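Local coordinates for uncharacterized protein (PDB 4WVA) that hydrolyses mannosylglycerate to mannose and glycerate, and probably glucosylglycerate as well, as a GH63 glycoside hydrolase with an (alpha/alpha)6-barrel, at residues L69-F74 with I101-V106. Sequence-based numbering, arbitrary orientation.
Sequences LPHIVF and ITQPPV
The carbonyl oxygen of I101 is held by one hydrogen bond, one CH...O contact and one weak hydrogen bond: H71 N donates to I101 O on a lone pair in the carbonyl plane (2.9 Å), P70 CA lies 3.2 Å from I101 O, and S99 OG adds the weak bond. One residue further on, T102 OG1, set anti to its backbone N (chi1 -166°), donates to L69 O at 2.8 Å, almost along the C=O axis. Between them these bonds tie the run into strand 72-74 to the loop that leads into helix 107-117. The H71 ring takes the crowded position between its own N and carbonyl carbon (chi1 88°), which swings it alongside I101. There the extended tip of I101 covers one face as a CH-pi contact, CD1 3.9 Å from the ring centroid, while CG1 comes within 3.4 Å of H71 ND1. I72 CG1 closes the opposite face, so the imidazole is sandwiched between two isoleucines, and S99 OG, hydrogen-bonded to ND1, helps fix its rotation. Q103 crosses obliquely: its CG packs on H71 CB (3.5 Å), and its NE2 sits at the ring edge, with amide and ring planes 71° apart. Q103 OE1 is bonded to the backbone N of W34. An alanine here in place of H71 would remove the ring and its bond to S99, and would probably leave I101 and the amide end of Q103 less firmly held, though the CB contact to Q103 would remain. T102 O, beside H71 CB, is buried without a hydrogen-bonding partner. Since Q103 probably binds substrate, as do W34 and G163 nearby, H71 probably serves as a second-shell residue, its CB packing against the Q103 chain, while the backbone N of W34 holds the amide oxygen.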
# COMPACT_ATOMS: atom_id res chain seq x y z
N LEU A 69 14.06 -20.21 -16.39
CA LEU A 69 13.45 -21.50 -16.07
C LEU A 69 12.40 -21.78 -17.13
O LEU A 69 11.45 -21.02 -17.28
CB LEU A 69 12.85 -21.47 -14.68
CG LEU A 69 12.49 -22.83 -14.08
CD1 LEU A 69 13.72 -23.67 -13.81
CD2 LEU A 69 11.72 -22.63 -12.79
N PRO A 70 12.55 -22.86 -17.90
CA PRO A 70 11.66 -23.14 -19.02
C PRO A 70 10.38 -23.82 -18.56
O PRO A 70 10.38 -24.44 -17.50
CB PRO A 70 12.47 -24.13 -19.86
CG PRO A 70 13.24 -24.87 -18.85
CD PRO A 70 13.55 -23.92 -17.73
N HIS A 71 9.31 -23.74 -19.34
CA HIS A 71 8.04 -24.33 -18.91
C HIS A 71 8.01 -25.85 -19.02
O HIS A 71 7.29 -26.49 -18.28
CB HIS A 71 6.83 -23.68 -19.57
CG HIS A 71 6.42 -24.26 -20.88
ND1 HIS A 71 7.27 -24.36 -21.97
CD2 HIS A 71 5.21 -24.67 -21.32
CE1 HIS A 71 6.60 -24.84 -23.01
NE2 HIS A 71 5.35 -25.03 -22.63
N ILE A 72 8.86 -26.43 -19.87
CA ILE A 72 8.97 -27.89 -19.95
C ILE A 72 10.43 -28.33 -19.91
O ILE A 72 11.26 -27.74 -20.60
CB ILE A 72 8.31 -28.49 -21.23
CG1 ILE A 72 6.85 -28.04 -21.38
CG2 ILE A 72 8.33 -30.02 -21.16
CD1 ILE A 72 6.24 -28.40 -22.73
N VAL A 73 10.71 -29.34 -19.09
CA VAL A 73 11.96 -30.08 -19.11
C VAL A 73 11.65 -31.44 -19.75
O VAL A 73 10.87 -32.24 -19.21
CB VAL A 73 12.56 -30.30 -17.71
CG1 VAL A 73 13.92 -30.97 -17.81
CG2 VAL A 73 12.70 -28.98 -16.98
N PHE A 74 12.26 -31.69 -20.91
CA PHE A 74 11.96 -32.89 -21.71
C PHE A 74 12.78 -34.11 -21.25
O PHE A 74 13.57 -34.70 -22.02
CB PHE A 74 12.18 -32.61 -23.21
CG PHE A 74 11.24 -31.59 -23.80
CD1 PHE A 74 9.88 -31.84 -23.87
CD2 PHE A 74 11.70 -30.37 -24.32
CE1 PHE A 74 9.00 -30.92 -24.43
CE2 PHE A 74 10.83 -29.45 -24.88
CZ PHE A 74 9.47 -29.73 -24.94
N ILE A 101 10.54 -21.15 -23.63
CA ILE A 101 9.65 -20.14 -23.03
C ILE A 101 9.46 -20.52 -21.56
O ILE A 101 9.86 -21.59 -21.13
CB ILE A 101 8.29 -20.08 -23.74
CG1 ILE A 101 7.59 -21.46 -23.74
CG2 ILE A 101 8.44 -19.53 -25.16
CD1 ILE A 101 6.16 -21.45 -24.22
N THR A 102 8.82 -19.63 -20.79
CA THR A 102 8.66 -19.83 -19.36
C THR A 102 7.18 -20.04 -18.97
O THR A 102 6.34 -20.32 -19.82
CB THR A 102 9.36 -18.70 -18.58
OG1 THR A 102 9.50 -19.04 -17.19
CG2 THR A 102 8.68 -17.36 -18.74
N GLN A 103 6.89 -19.95 -17.67
CA GLN A 103 5.52 -20.15 -17.17
C GLN A 103 5.38 -19.38 -15.86
O GLN A 103 6.37 -18.88 -15.34
CB GLN A 103 5.22 -21.63 -16.93
CG GLN A 103 4.18 -22.21 -17.89
CD GLN A 103 3.74 -23.62 -17.52
OE1 GLN A 103 4.29 -24.26 -16.60
NE2 GLN A 103 2.75 -24.11 -18.23
N PRO A 104 4.16 -19.29 -15.31
CA PRO A 104 4.02 -18.42 -14.14
C PRO A 104 4.90 -18.86 -12.96
O PRO A 104 4.89 -20.04 -12.58
CB PRO A 104 2.53 -18.53 -13.80
CG PRO A 104 1.89 -18.86 -15.11
CD PRO A 104 2.85 -19.80 -15.75
N PRO A 105 5.65 -17.91 -12.37
CA PRO A 105 6.72 -18.24 -11.44
C PRO A 105 6.20 -18.42 -10.02
O PRO A 105 6.54 -17.67 -9.13
CB PRO A 105 7.66 -17.05 -11.57
CG PRO A 105 6.77 -15.91 -11.91
CD PRO A 105 5.72 -16.49 -12.81
N VAL A 106 5.34 -19.43 -9.82
CA VAL A 106 4.78 -19.68 -8.50
C VAL A 106 5.80 -20.37 -7.58
O VAL A 106 5.59 -20.50 -6.37
CB VAL A 106 3.47 -20.47 -8.62
CG1 VAL A 106 3.74 -21.89 -8.97
CG2 VAL A 106 2.66 -20.43 -7.32